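Local structure of MHC class I protein (Ginglymostoma cirratum, 6LUP) at residues R6-W11 and Q93-C98; P182-T187 and C252-D257; G191-S196 and S239-P244; I207-F212 and Y234-S239. The protein probably presents peptides at the cell surface as the heavy chain of a class I histocompatibility complex. One frame throughout, in Å; residues are numbered along the deposited sequence.

In the fold
From the N terminus, interaction 1 comes first: it joins strands 3-12 and 91-100 in the middle of the large sheet of the peptide-binding domain and is complete before the other three begin. These lie in the C-terminal immunoglobulin domain, one inside another. Interaction 2 closes the longest of their loops, bringing strand 183-189 of one sheet against strand 250-255 of the other. Nested inside it, interaction 3 pairs strands 194-202 and 234-241 within one sheet. Interaction 4 lies inside that loop in turn, shares Ser239 with interaction 3, and packs strand 208-213 across the sandwich. The centres of interactions 2 and 4 are about 7 Å apart.

Interaction 1. Residues R6-W11 and Q93-C98; sequences RYFFTW and QLMCGC
Phe9 and Leu94 lie side by side on one face of an antiparallel strand pair, with Leu94 N and O both bonded to the Phe9 backbone. The straighter of these two bonds, Phe9 N to Leu94 O, is 2.8 Å long, and a matching pair joins Tyr7 and Cys96. Packing is dense here: Phe9 CB meets Leu94 CB at 3.8 Å, while Leu94, its CG anti to the backbone N (chi1 -160°), sets CD1 over one face of the Phe9 ring, toward its rim. Leu94 CB also meets the edge of the Trp11 indole, 3.9 Å from Trp11 CZ3. Cys96 SG lies 4.2 Å from Phe9 CE1, a sulfur-aromatic contact. On the reverse face Met95 CG comes within 3.6 Å of Phe8 CD2, and Met95 SD adds a Met-aromatic contact.

The Arg6 end is looser in its side chains, though Arg6 CA and Gly97 CA approach to 4.0 Å. Arg6, partly exposed, leads its side chain away, and NH2 bonds to the carbonyl O of Asp28; the Tyr7 ring leaves its partner to put OH on the backbone of the bound peptide. Phe8, Thr10, Gln93 and Met95 instead meet another protein chain, presumably beta-2-microglobulin. Peptide above and partner chain below mark these strands as the floor of the MHC class I peptide-binding groove.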
loop_
_atom_site.group_PDB
_atom_site.type_symbol
_atom_site.label_atom_id
_atom_site.label_comp_id
_atom_site.label_asym_id
_atom_site.label_seq_id
_atom_site.Cartn_x
_atom_site.Cartn_y
_atom_site.Cartn_z
ATOM N N ARG A 6 8.937 3.399 -6.969
ATOM C CA ARG A 6 8.825 4.144 -5.715
ATOM C C ARG A 6 9.263 3.322 -4.505
ATOM O O ARG A 6 9.026 2.115 -4.444
ATOM C CB ARG A 6 7.390 4.633 -5.516
ATOM C CG ARG A 6 6.848 5.490 -6.656
ATOM C CD ARG A 6 5.339 5.643 -6.563
ATOM N NE ARG A 6 4.686 4.335 -6.510
ATOM C CZ ARG A 6 3.444 4.119 -6.086
ATOM N NH1 ARG A 6 2.685 5.128 -5.670
ATOM N NH2 ARG A 6 2.956 2.882 -6.073
ATOM N N TYR A 7 9.901 3.991 -3.547
ATOM C CA TYR A 7 10.348 3.357 -2.308
ATOM C C TYR A 7 9.732 4.016 -1.080
ATOM O O TYR A 7 9.574 5.239 -1.037
ATOM C CB TYR A 7 11.865 3.415 -2.205
ATOM C CG TYR A 7 12.571 2.429 -3.090
ATOM C CD1 TYR A 7 12.883 2.744 -4.414
ATOM C CD2 TYR A 7 12.933 1.173 -2.607
ATOM C CE1 TYR A 7 13.541 1.837 -5.228
ATOM C CE2 TYR A 7 13.589 0.259 -3.413
ATOM C CZ TYR A 7 13.891 0.595 -4.719
ATOM O OH TYR A 7 14.540 -0.313 -5.516
ATOM N N PHE A 8 9.399 3.198 -0.082
ATOM C CA PHE A 8 8.742 3.667 1.139
ATOM C C PHE A 8 9.520 3.187 2.354
ATOM O O PHE A 8 9.652 1.982 2.575
ATOM C CB PHE A 8 7.287 3.173 1.202
ATOM C CG PHE A 8 6.443 3.627 0.042
ATOM C CD1 PHE A 8 6.536 2.998 -1.200
ATOM C CD2 PHE A 8 5.568 4.697 0.180
ATOM C CE1 PHE A 8 5.777 3.430 -2.280
ATOM C CE2 PHE A 8 4.800 5.132 -0.895
ATOM C CZ PHE A 8 4.904 4.497 -2.124
ATOM N N PHE A 9 10.043 4.137 3.127
ATOM C CA PHE A 9 10.866 3.841 4.293
ATOM C C PHE A 9 10.106 4.211 5.558
ATOM O O PHE A 9 9.610 5.333 5.672
ATOM C CB PHE A 9 12.153 4.671 4.275
ATOM C CG PHE A 9 13.025 4.463 3.067
ATOM C CD1 PHE A 9 12.644 4.937 1.814
ATOM C CD2 PHE A 9 14.265 3.854 3.195
ATOM C CE1 PHE A 9 13.472 4.768 0.709
ATOM C CE2 PHE A 9 15.099 3.686 2.096
ATOM C CZ PHE A 9 14.702 4.139 0.850
ATOM N N THR A 10 10.024 3.283 6.510
ATOM C CA THR A 10 9.424 3.581 7.810
ATOM C C THR A 10 10.381 3.236 8.945
ATOM O O THR A 10 10.814 2.087 9.077
ATOM C CB THR A 10 8.086 2.843 8.022
ATOM O OG1 THR A 10 7.187 3.165 6.958
ATOM C CG2 THR A 10 7.445 3.241 9.347
ATOM N N TRP A 11 10.710 4.244 9.748
ATOM C CA TRP A 11 11.443 4.050 10.993
ATOM C C TRP A 11 10.492 4.213 12.173
ATOM O O TRP A 11 9.818 5.240 12.305
ATOM C CB TRP A 11 12.590 5.050 11.120
ATOM C CG TRP A 11 13.687 4.886 10.113
ATOM C CD1 TRP A 11 14.832 4.159 10.262
ATOM C CD2 TRP A 11 13.756 5.478 8.808
ATOM N NE1 TRP A 11 15.610 4.256 9.133
ATOM C CE2 TRP A 11 14.975 5.059 8.224
ATOM C CE3 TRP A 11 12.910 6.321 8.074
ATOM C CZ2 TRP A 11 15.367 5.453 6.937
ATOM C CZ3 TRP A 11 13.304 6.716 6.798
ATOM C CH2 TRP A 11 14.524 6.280 6.244
ATOM N N GLN A 93 9.377 8.791 8.269
ATOM C CA GLN A 93 8.999 8.219 6.983
ATOM C C GLN A 93 9.687 8.920 5.823
ATOM O O GLN A 93 9.893 10.133 5.858
ATOM C CB GLN A 93 7.485 8.268 6.797
ATOM C CG GLN A 93 6.725 7.289 7.672
ATOM C CD GLN A 93 5.250 7.611 7.747
ATOM O OE1 GLN A 93 4.835 8.537 8.445
ATOM N NE2 GLN A 93 4.446 6.842 7.028
ATOM N N LEU A 94 10.039 8.141 4.803
ATOM C CA LEU A 94 10.618 8.677 3.580
ATOM C C LEU A 94 9.925 8.061 2.377
ATOM O O LEU A 94 9.758 6.849 2.305
ATOM C CB LEU A 94 12.117 8.385 3.513
ATOM C CG LEU A 94 13.026 9.209 2.597
ATOM C CD1 LEU A 94 14.410 8.588 2.576
ATOM C CD2 LEU A 94 12.514 9.331 1.176
ATOM N N MET A 95 9.527 8.912 1.440
ATOM C CA MET A 95 8.980 8.489 0.163
ATOM C C MET A 95 9.838 9.069 -0.934
ATOM O O MET A 95 10.007 10.288 -0.999
ATOM C CB MET A 95 7.594 9.086 -0.032
ATOM C CG MET A 95 6.435 8.197 0.334
ATOM S SD MET A 95 4.893 9.137 0.247
ATOM C CE MET A 95 4.678 9.285 -1.530
ATOM N N CYS A 96 10.366 8.228 -1.808
ATOM C CA CYS A 96 10.951 8.754 -3.033
ATOM C C CYS A 96 10.666 7.850 -4.212
ATOM O O CYS A 96 10.372 6.662 -4.043
ATOM C CB CYS A 96 12.450 9.027 -2.880
ATOM S SG CYS A 96 13.402 7.603 -2.338
ATOM N N GLY A 97 10.729 8.433 -5.403
ATOM C CA GLY A 97 10.535 7.683 -6.623
ATOM C C GLY A 97 10.473 8.546 -7.858
ATOM O O GLY A 97 10.673 9.759 -7.797
ATOM N N CYS A 98 10.190 7.900 -8.981
ATOM C CA CYS A 98 10.131 8.556 -10.272
ATOM C C CYS A 98 8.983 7.971 -11.078
ATOM O O CYS A 98 8.544 6.854 -10.813
ATOM C CB CYS A 98 11.443 8.353 -11.026
ATOM S SG CYS A 98 11.883 6.616 -11.259
#

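Interaction 2. Residues P182-T187 and C252-D257; sequences PSVTFT and CVVDHD
Phe186 lays its ring against Cys252, and the touching atom is Cys252 CB. It stands over the centre of one ring face, a CH-pi contact 3.7 Å from the Phe186 centroid and only 13° off the ring normal. With CG anti to the backbone N (chi1 -158°), the Phe186 side chain runs toward strand 250-255, where its ring meets Cys252. Cys252 SG, at 4.9 Å from the same Phe186 centroid, adds a sulfur-aromatic contact, and that sulfur is tied by its disulfide to Cys197.

The pairing is one between sheets: Val184 and Val254 CA atoms are 8.5 Å apart, too far for backbone pairing, and the segments run nearly antiparallel. This is the core of an immunoglobulin C1-set sandwich, where strand 183-189 belongs to one sheet, strand 250-255 to the other, and the Cys197-Cys252 disulfide joins the two sheets, through strands 194-202 and 250-255.

Aliphatic contacts continue the interface. Val184 and Val254 reach toward each other tip to tip, Val184 CG1 meeting Val254 CG2 at 4.0 Å. Pro182 slides past Val254 in the opposite direction, with Pro182 CG 4.1 Å from Val254 CG1.

Against the imidazole of His256 the same proline uses a different atom, Pro182 CD, which lies 3.7 Å from His256 CD2. The polar end of that histidine is occupied as well, since His256 NE2 bonds to the carbonyl O of Tyr203.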
loop_
_atom_site.group_PDB
_atom_site.type_symbol
_atom_site.label_atom_id
_atom_site.label_comp_id
_atom_site.label_asym_id
_atom_site.label_seq_id
_atom_site.Cartn_x
_atom_site.Cartn_y
_atom_site.Cartn_z
ATOM N N PRO A 182 -10.262 -7.695 -13.962
ATOM C CA PRO A 182 -11.135 -8.187 -12.898
ATOM C C PRO A 182 -12.051 -9.300 -13.390
ATOM O O PRO A 182 -12.507 -9.268 -14.534
ATOM C CB PRO A 182 -11.975 -6.955 -12.531
ATOM C CG PRO A 182 -11.926 -6.079 -13.736
ATOM C CD PRO A 182 -10.561 -6.296 -14.322
ATOM N N SER A 183 -12.286 -10.293 -12.538
ATOM C CA SER A 183 -13.396 -11.210 -12.742
ATOM C C SER A 183 -14.553 -10.631 -11.933
ATOM O O SER A 183 -14.420 -10.399 -10.726
ATOM C CB SER A 183 -13.040 -12.628 -12.288
ATOM O OG SER A 183 -13.147 -12.764 -10.883
ATOM N N VAL A 184 -15.669 -10.361 -12.604
ATOM C CA VAL A 184 -16.777 -9.645 -11.964
ATOM C C VAL A 184 -18.038 -10.492 -11.780
ATOM O O VAL A 184 -18.390 -11.315 -12.630
ATOM C CB VAL A 184 -17.121 -8.315 -12.685
ATOM C CG1 VAL A 184 -15.865 -7.498 -12.955
ATOM C CG2 VAL A 184 -17.876 -8.575 -13.978
ATOM N N THR A 185 -18.703 -10.270 -10.652
ATOM C CA THR A 185 -19.955 -10.928 -10.315
ATOM C C THR A 185 -21.001 -9.852 -10.048
ATOM O O THR A 185 -20.692 -8.810 -9.468
ATOM C CB THR A 185 -19.772 -11.834 -9.077
ATOM O OG1 THR A 185 -19.117 -13.045 -9.468
ATOM C CG2 THR A 185 -21.100 -12.191 -8.427
ATOM N N PHE A 186 -22.232 -10.105 -10.490
ATOM C CA PHE A 186 -23.351 -9.217 -10.203
ATOM C C PHE A 186 -24.574 -10.042 -9.813
ATOM O O PHE A 186 -25.276 -10.589 -10.671
ATOM C CB PHE A 186 -23.637 -8.306 -11.403
ATOM C CG PHE A 186 -24.390 -7.047 -11.059
ATOM C CD1 PHE A 186 -24.304 -6.483 -9.790
ATOM C CD2 PHE A 186 -25.165 -6.405 -12.022
ATOM C CE1 PHE A 186 -24.990 -5.317 -9.484
ATOM C CE2 PHE A 186 -25.850 -5.237 -11.721
ATOM C CZ PHE A 186 -25.762 -4.692 -10.452
ATOM N N THR A 187 -24.806 -10.140 -8.505
ATOM C CA THR A 187 -25.835 -11.020 -7.954
ATOM C C THR A 187 -26.630 -10.360 -6.832
ATOM O O THR A 187 -26.149 -9.431 -6.175
ATOM C CB THR A 187 -25.224 -12.319 -7.386
ATOM O OG1 THR A 187 -24.165 -11.995 -6.477
ATOM C CG2 THR A 187 -24.688 -13.215 -8.496
ATOM N N CYS A 252 -24.103 -3.561 -14.228
ATOM C CA CYS A 252 -22.886 -3.092 -13.591
ATOM C C CYS A 252 -21.819 -2.859 -14.659
ATOM O O CYS A 252 -21.549 -3.738 -15.482
ATOM C CB CYS A 252 -22.400 -4.105 -12.561
ATOM S SG CYS A 252 -20.864 -3.609 -11.758
ATOM N N VAL A 253 -21.228 -1.667 -14.647
ATOM C CA VAL A 253 -20.228 -1.288 -15.642
ATOM C C VAL A 253 -18.850 -1.093 -14.997
ATOM O O VAL A 253 -18.715 -0.394 -13.991
ATOM C CB VAL A 253 -20.674 -0.049 -16.460
ATOM C CG1 VAL A 253 -20.691 1.207 -15.604
ATOM C CG2 VAL A 253 -19.774 0.158 -17.665
ATOM N N VAL A 254 -17.834 -1.730 -15.578
ATOM C CA VAL A 254 -16.490 -1.710 -15.008
ATOM C C VAL A 254 -15.450 -1.173 -15.994
ATOM O O VAL A 254 -15.400 -1.591 -17.154
ATOM C CB VAL A 254 -16.061 -3.109 -14.517
ATOM C CG1 VAL A 254 -14.715 -3.039 -13.808
ATOM C CG2 VAL A 254 -17.106 -3.701 -13.587
ATOM N N ASP A 255 -14.631 -0.239 -15.514
ATOM C CA ASP A 255 -13.474 0.260 -16.253
ATOM C C ASP A 255 -12.179 -0.048 -15.518
ATOM O O ASP A 255 -11.976 0.363 -14.374
ATOM C CB ASP A 255 -13.589 1.759 -16.518
ATOM C CG ASP A 255 -14.448 2.068 -17.723
ATOM O OD1 ASP A 255 -13.952 1.912 -18.862
ATOM O OD2 ASP A 255 -15.616 2.468 -17.530
ATOM N N HIS A 256 -11.313 -0.789 -16.199
ATOM C CA HIS A 256 -10.013 -1.192 -15.693
ATOM C C HIS A 256 -9.107 -1.288 -16.909
ATOM O O HIS A 256 -9.523 -1.785 -17.958
ATOM C CB HIS A 256 -10.123 -2.548 -14.986
ATOM C CG HIS A 256 -8.836 -3.040 -14.397
ATOM N ND1 HIS A 256 -8.422 -2.705 -13.125
ATOM C CD2 HIS A 256 -7.880 -3.857 -14.899
ATOM C CE1 HIS A 256 -7.263 -3.286 -12.875
ATOM N NE2 HIS A 256 -6.912 -3.991 -13.934
ATOM N N ASP A 257 -7.876 -0.809 -16.781
ATOM C CA ASP A 257 -6.961 -0.802 -17.923
ATOM C C ASP A 257 -6.418 -2.198 -18.280
ATOM O O ASP A 257 -5.581 -2.348 -19.171
ATOM C CB ASP A 257 -5.849 0.239 -17.740
ATOM C CG ASP A 257 -4.951 -0.059 -16.567
ATOM O OD1 ASP A 257 -4.909 -1.227 -16.119
ATOM O OD2 ASP A 257 -4.283 0.882 -16.088
#

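Interaction 3. Residues G191-S196 and S239-P244; sequences GNKQLS and STEFDP
The carbonyl O of Thr240 takes the N-H of Leu195 at 3.0 Å (Leu195 N to Thr240 O), and Gln194 CA sends a CA-H...O contact to the same oxygen. Thr240 N returns a bond to Leu195 O, making this a hydrogen-bonded antiparallel pair. Farther along, Phe242 N reaches Lys193 O with a more bent geometry, 132° at the hydrogen.

Phe242 carries the apolar part. Its CG is anti to the backbone N (chi1 -173°), which sends the side chain toward segment 191-196, where Leu195 CD1 makes a CH-pi contact over the centre of the ring, 3.6 Å from Phe242 CZ. Pro244 N lies over the opposite face, offset toward the rim. At the ring edge Asn192 O is 3.2 Å from Phe242 CD2. Lys193 NZ and Glu241 OE2 stay 4.5 Å apart, beyond a salt bridge.

Lys193 and Gln194 together face Val189 in a classic beta bulge, where strand 194-202 starts beside strand 183-189. Its other neighbour in the sheet, strand 234-241, is flanked in turn by strand 222-228.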
loop_
_atom_site.group_PDB
_atom_site.type_symbol
_atom_site.label_atom_id
_atom_site.label_comp_id
_atom_site.label_asym_id
_atom_site.label_seq_id
_atom_site.Cartn_x
_atom_site.Cartn_y
_atom_site.Cartn_z
ATOM N N GLY A 191 -30.145 -11.923 1.317
ATOM C CA GLY A 191 -31.557 -12.289 1.237
ATOM C C GLY A 191 -32.329 -11.399 0.280
ATOM O O GLY A 191 -33.406 -10.906 0.617
ATOM N N ASN A 192 -31.759 -11.187 -0.906
ATOM C CA ASN A 192 -32.371 -10.379 -1.973
ATOM C C ASN A 192 -32.681 -8.922 -1.593
ATOM O O ASN A 192 -33.395 -8.217 -2.311
ATOM C CB ASN A 192 -33.610 -11.080 -2.551
ATOM C CG ASN A 192 -33.269 -12.372 -3.269
ATOM O OD1 ASN A 192 -33.309 -12.437 -4.496
ATOM N ND2 ASN A 192 -32.924 -13.409 -2.508
ATOM N N LYS A 193 -32.122 -8.488 -0.467
ATOM C CA LYS A 193 -32.254 -7.115 0.013
ATOM C C LYS A 193 -31.394 -6.155 -0.817
ATOM O O LYS A 193 -31.823 -5.043 -1.127
ATOM C CB LYS A 193 -31.880 -7.045 1.503
ATOM C CG LYS A 193 -31.952 -5.664 2.142
ATOM C CD LYS A 193 -31.859 -5.756 3.661
ATOM C CE LYS A 193 -31.551 -4.406 4.303
ATOM N NZ LYS A 193 -30.102 -4.051 4.242
ATOM N N GLN A 194 -30.186 -6.590 -1.172
ATOM C CA GLN A 194 -29.238 -5.737 -1.893
ATOM C C GLN A 194 -28.672 -6.407 -3.141
ATOM O O GLN A 194 -28.603 -7.636 -3.229
ATOM C CB GLN A 194 -28.101 -5.288 -0.969
ATOM C CG GLN A 194 -28.579 -4.639 0.320
ATOM C CD GLN A 194 -27.575 -3.671 0.908
ATOM O OE1 GLN A 194 -26.985 -2.855 0.196
ATOM N NE2 GLN A 194 -27.388 -3.740 2.222
ATOM N N LEU A 195 -28.279 -5.584 -4.108
ATOM C CA LEU A 195 -27.671 -6.067 -5.341
ATOM C C LEU A 195 -26.213 -5.630 -5.367
ATOM O O LEU A 195 -25.922 -4.434 -5.328
ATOM C CB LEU A 195 -28.425 -5.513 -6.549
ATOM C CG LEU A 195 -28.494 -6.385 -7.806
ATOM C CD1 LEU A 195 -29.379 -7.603 -7.583
ATOM C CD2 LEU A 195 -29.017 -5.564 -8.974
ATOM N N SER A 196 -25.298 -6.596 -5.425
ATOM C CA SER A 196 -23.877 -6.297 -5.253
ATOM C C SER A 196 -23.004 -6.655 -6.447
ATOM O O SER A 196 -22.993 -7.796 -6.916
ATOM C CB SER A 196 -23.333 -6.967 -3.991
ATOM O OG SER A 196 -22.078 -6.417 -3.628
ATOM N N SER A 239 -22.449 -2.017 -3.922
ATOM C CA SER A 239 -23.807 -2.525 -3.759
ATOM C C SER A 239 -24.832 -1.413 -3.563
ATOM O O SER A 239 -24.537 -0.359 -2.988
ATOM C CB SER A 239 -23.875 -3.506 -2.588
ATOM O OG SER A 239 -23.421 -2.894 -1.394
ATOM N N THR A 240 -26.042 -1.669 -4.050
ATOM C CA THR A 240 -27.150 -0.741 -3.898
ATOM C C THR A 240 -28.372 -1.450 -3.319
ATOM O O THR A 240 -28.430 -2.683 -3.296
ATOM C CB THR A 240 -27.507 -0.053 -5.236
ATOM O OG1 THR A 240 -28.345 1.080 -4.980
ATOM C CG2 THR A 240 -28.215 -1.017 -6.198
ATOM N N GLU A 241 -29.335 -0.656 -2.851
ATOM C CA GLU A 241 -30.602 -1.171 -2.337
ATOM C C GLU A 241 -31.432 -1.822 -3.442
ATOM O O GLU A 241 -31.411 -1.380 -4.594
ATOM C CB GLU A 241 -31.397 -0.062 -1.645
ATOM C CG GLU A 241 -30.841 0.349 -0.286
ATOM C CD GLU A 241 -31.228 -0.599 0.843
ATOM O OE1 GLU A 241 -31.317 -0.129 1.997
ATOM O OE2 GLU A 241 -31.445 -1.807 0.592
ATOM N N PHE A 242 -32.171 -2.879 -3.133
ATOM C CA PHE A 242 -32.861 -3.671 -4.178
ATOM C C PHE A 242 -34.357 -4.128 -4.011
ATOM O O PHE A 242 -34.786 -4.371 -2.903
ATOM C CB PHE A 242 -31.957 -4.900 -4.327
ATOM C CG PHE A 242 -32.315 -5.797 -5.441
ATOM C CD1 PHE A 242 -32.508 -5.300 -6.686
ATOM C CD2 PHE A 242 -32.469 -7.127 -5.222
ATOM C CE1 PHE A 242 -32.875 -6.120 -7.704
ATOM C CE2 PHE A 242 -32.820 -7.964 -6.236
ATOM C CZ PHE A 242 -33.014 -7.463 -7.485
ATOM N N ASP A 243 -35.129 -4.244 -5.112
ATOM C CA ASP A 243 -36.310 -5.144 -5.258
ATOM C C ASP A 243 -36.257 -6.277 -6.325
ATOM O O ASP A 243 -36.121 -5.986 -7.482
ATOM C CB ASP A 243 -37.537 -4.297 -5.562
ATOM C CG ASP A 243 -38.234 -3.797 -4.311
ATOM O OD1 ASP A 243 -38.408 -4.570 -3.354
ATOM O OD2 ASP A 243 -38.624 -2.617 -4.291
ATOM N N PRO A 244 -36.512 -7.527 -5.923
ATOM C CA PRO A 244 -36.426 -8.783 -6.686
ATOM C C PRO A 244 -37.547 -8.938 -7.714
ATOM O O PRO A 244 -37.358 -9.582 -8.749
ATOM C CB PRO A 244 -36.544 -9.863 -5.601
ATOM C CG PRO A 244 -37.171 -9.181 -4.431
ATOM C CD PRO A 244 -36.655 -7.777 -4.478
#

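Interaction 4. Residues I207-F212 and Y234-S239; sequences IEVNLF and YQIHRS
Strands 208-212 and 234-239 run almost parallel, their axes 20° apart and 7.9 Å at closest approach, facing each other across the sandwich, one from each sheet. The long side chain of Arg238 bridges the gap: Arg238 NE donates to Val209 O at 2.7 Å, a bent bond (131° at the hydrogen) whose acceptor sits tilted out of the guanidinium plane. The chain turns at chi3 (-71°), which sets NE against that carbonyl. A water accepts from Arg238 NH2 at 3.2 Å and, weakly, from Val209 N.

Nearer the backbone, Arg238 CD packs on Leu211 CD1 at 3.6 Å. Further apolar contacts follow: Ile236 CD1 meets Val209 CG1 at 3.9 Å as the two side chains slide past each other, and Ile236 CG2 touches Ile207 CG2 at 4.1 Å.

Strand 208-213 is flanked in its sheet by 250-255 and 216-217. Strand 234-241 lies between 194-202 and 222-228, and its His237, directed away from this interface, bonds to an aromatic side chain of another protein chain.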
loop_
_atom_site.group_PDB
_atom_site.type_symbol
_atom_site.label_atom_id
_atom_site.label_comp_id
_atom_site.label_asym_id
_atom_site.label_seq_id
_atom_site.Cartn_x
_atom_site.Cartn_y
_atom_site.Cartn_z
ATOM N N ILE A 207 -9.491 1.518 -10.416
ATOM C CA ILE A 207 -10.681 0.945 -11.054
ATOM C C ILE A 207 -11.922 1.848 -10.974
ATOM O O ILE A 207 -12.111 2.588 -10.004
ATOM C CB ILE A 207 -10.996 -0.468 -10.487
ATOM C CG1 ILE A 207 -11.977 -1.223 -11.391
ATOM C CG2 ILE A 207 -11.479 -0.390 -9.041
ATOM C CD1 ILE A 207 -12.098 -2.701 -11.079
ATOM N N GLU A 208 -12.755 1.776 -12.009
ATOM C CA GLU A 208 -14.048 2.455 -12.033
ATOM C C GLU A 208 -15.149 1.408 -12.102
ATOM O O GLU A 208 -15.144 0.553 -12.987
ATOM C CB GLU A 208 -14.156 3.396 -13.238
ATOM C CG GLU A 208 -13.128 4.520 -13.277
ATOM C CD GLU A 208 -13.465 5.651 -12.323
ATOM O OE1 GLU A 208 -12.730 5.835 -11.326
ATOM O OE2 GLU A 208 -14.473 6.352 -12.568
ATOM N N VAL A 209 -16.084 1.468 -11.158
ATOM C CA VAL A 209 -17.219 0.546 -11.145
ATOM C C VAL A 209 -18.509 1.277 -10.756
ATOM O O VAL A 209 -18.635 1.812 -9.653
ATOM C CB VAL A 209 -16.947 -0.708 -10.275
ATOM C CG1 VAL A 209 -16.189 -0.344 -9.005
ATOM C CG2 VAL A 209 -18.239 -1.457 -9.955
ATOM N N ASN A 210 -19.456 1.308 -11.686
ATOM C CA ASN A 210 -20.684 2.065 -11.504
ATOM C C ASN A 210 -21.910 1.218 -11.796
ATOM O O ASN A 210 -21.883 0.353 -12.675
ATOM C CB ASN A 210 -20.674 3.312 -12.390
ATOM C CG ASN A 210 -19.553 4.275 -12.034
ATOM O OD1 ASN A 210 -19.620 4.975 -11.026
ATOM N ND2 ASN A 210 -18.522 4.319 -12.868
ATOM N N LEU A 211 -22.980 1.475 -11.052
ATOM C CA LEU A 211 -24.224 0.725 -11.187
ATOM C C LEU A 211 -25.293 1.516 -11.923
ATOM O O LEU A 211 -25.385 2.737 -11.784
ATOM C CB LEU A 211 -24.735 0.285 -9.814
ATOM C CG LEU A 211 -24.190 -1.040 -9.272
ATOM C CD1 LEU A 211 -22.703 -0.980 -8.948
ATOM C CD2 LEU A 211 -24.982 -1.448 -8.042
ATOM N N PHE A 212 -26.096 0.804 -12.707
ATOM C CA PHE A 212 -27.106 1.425 -13.557
ATOM C C PHE A 212 -28.477 0.773 -13.439
ATOM O O PHE A 212 -28.609 -0.454 -13.501
ATOM C CB PHE A 212 -26.652 1.423 -15.020
ATOM C CG PHE A 212 -25.610 2.456 -15.334
ATOM C CD1 PHE A 212 -24.263 2.206 -15.085
ATOM C CD2 PHE A 212 -25.972 3.679 -15.885
ATOM C CE1 PHE A 212 -23.302 3.162 -15.370
ATOM C CE2 PHE A 212 -25.012 4.636 -16.175
ATOM C CZ PHE A 212 -23.674 4.377 -15.920
ATOM N N TYR A 234 -6.297 -6.940 -6.440
ATOM C CA TYR A 234 -7.215 -6.126 -5.644
ATOM C C TYR A 234 -8.672 -6.526 -5.862
ATOM O O TYR A 234 -8.992 -7.246 -6.809
ATOM C CB TYR A 234 -7.005 -4.638 -5.951
ATOM C CG TYR A 234 -5.582 -4.182 -5.719
ATOM C CD1 TYR A 234 -4.608 -4.342 -6.709
ATOM C CD2 TYR A 234 -5.199 -3.622 -4.500
ATOM C CE1 TYR A 234 -3.299 -3.948 -6.498
ATOM C CE2 TYR A 234 -3.888 -3.221 -4.280
ATOM C CZ TYR A 234 -2.943 -3.387 -5.282
ATOM O OH TYR A 234 -1.641 -2.994 -5.080
ATOM N N GLN A 235 -9.543 -6.061 -4.972
ATOM C CA GLN A 235 -10.979 -6.316 -5.069
ATOM C C GLN A 235 -11.794 -5.102 -4.628
ATOM O O GLN A 235 -11.293 -4.227 -3.916
ATOM C CB GLN A 235 -11.381 -7.557 -4.256
ATOM C CG GLN A 235 -11.217 -7.413 -2.750
ATOM C CD GLN A 235 -11.939 -8.496 -1.971
ATOM O OE1 GLN A 235 -11.522 -9.655 -1.954
ATOM N NE2 GLN A 235 -13.023 -8.118 -1.312
ATOM N N ILE A 236 -13.050 -5.059 -5.064
ATOM C CA ILE A 236 -13.978 -4.003 -4.669
ATOM C C ILE A 236 -15.420 -4.498 -4.744
ATOM O O ILE A 236 -15.781 -5.269 -5.640
ATOM C CB ILE A 236 -13.785 -2.710 -5.507
ATOM C CG1 ILE A 236 -14.696 -1.587 -4.986
ATOM C CG2 ILE A 236 -13.971 -2.978 -6.998
ATOM C CD1 ILE A 236 -14.355 -0.206 -5.511
ATOM N N HIS A 237 -16.226 -4.063 -3.779
ATOM C CA HIS A 237 -17.650 -4.365 -3.750
ATOM C C HIS A 237 -18.422 -3.061 -3.838
ATOM O O HIS A 237 -18.238 -2.174 -3.002
ATOM C CB HIS A 237 -18.027 -5.089 -2.455
ATOM C CG HIS A 237 -17.433 -6.457 -2.320
ATOM N ND1 HIS A 237 -18.206 -7.592 -2.191
ATOM C CD2 HIS A 237 -16.145 -6.874 -2.281
ATOM C CE1 HIS A 237 -17.419 -8.648 -2.079
ATOM N NE2 HIS A 237 -16.165 -8.240 -2.134
ATOM N N ARG A 238 -19.261 -2.932 -4.862
ATOM C CA ARG A 238 -20.245 -1.853 -4.900
ATOM C C ARG A 238 -21.660 -2.417 -4.914
ATOM O O ARG A 238 -22.026 -3.194 -5.799
ATOM C CB ARG A 238 -20.030 -0.901 -6.079
ATOM C CG ARG A 238 -20.827 0.385 -5.921
ATOM C CD ARG A 238 -20.646 1.361 -7.072
ATOM N NE ARG A 238 -19.324 1.980 -7.089
ATOM C CZ ARG A 238 -18.923 2.954 -6.273
ATOM N NH1 ARG A 238 -19.733 3.437 -5.342
ATOM N NH2 ARG A 238 -17.699 3.445 -6.389
ATOM N N SER A 239 -22.449 -2.017 -3.922
ATOM C CA SER A 239 -23.807 -2.525 -3.759
ATOM C C SER A 239 -24.832 -1.413 -3.563
ATOM O O SER A 239 -24.537 -0.359 -2.988
ATOM C CB SER A 239 -23.875 -3.506 -2.588
ATOM O OG SER A 239 -23.421 -2.894 -1.394
HETATM O O HOH W 1 -15.219 2.861 -8.294
#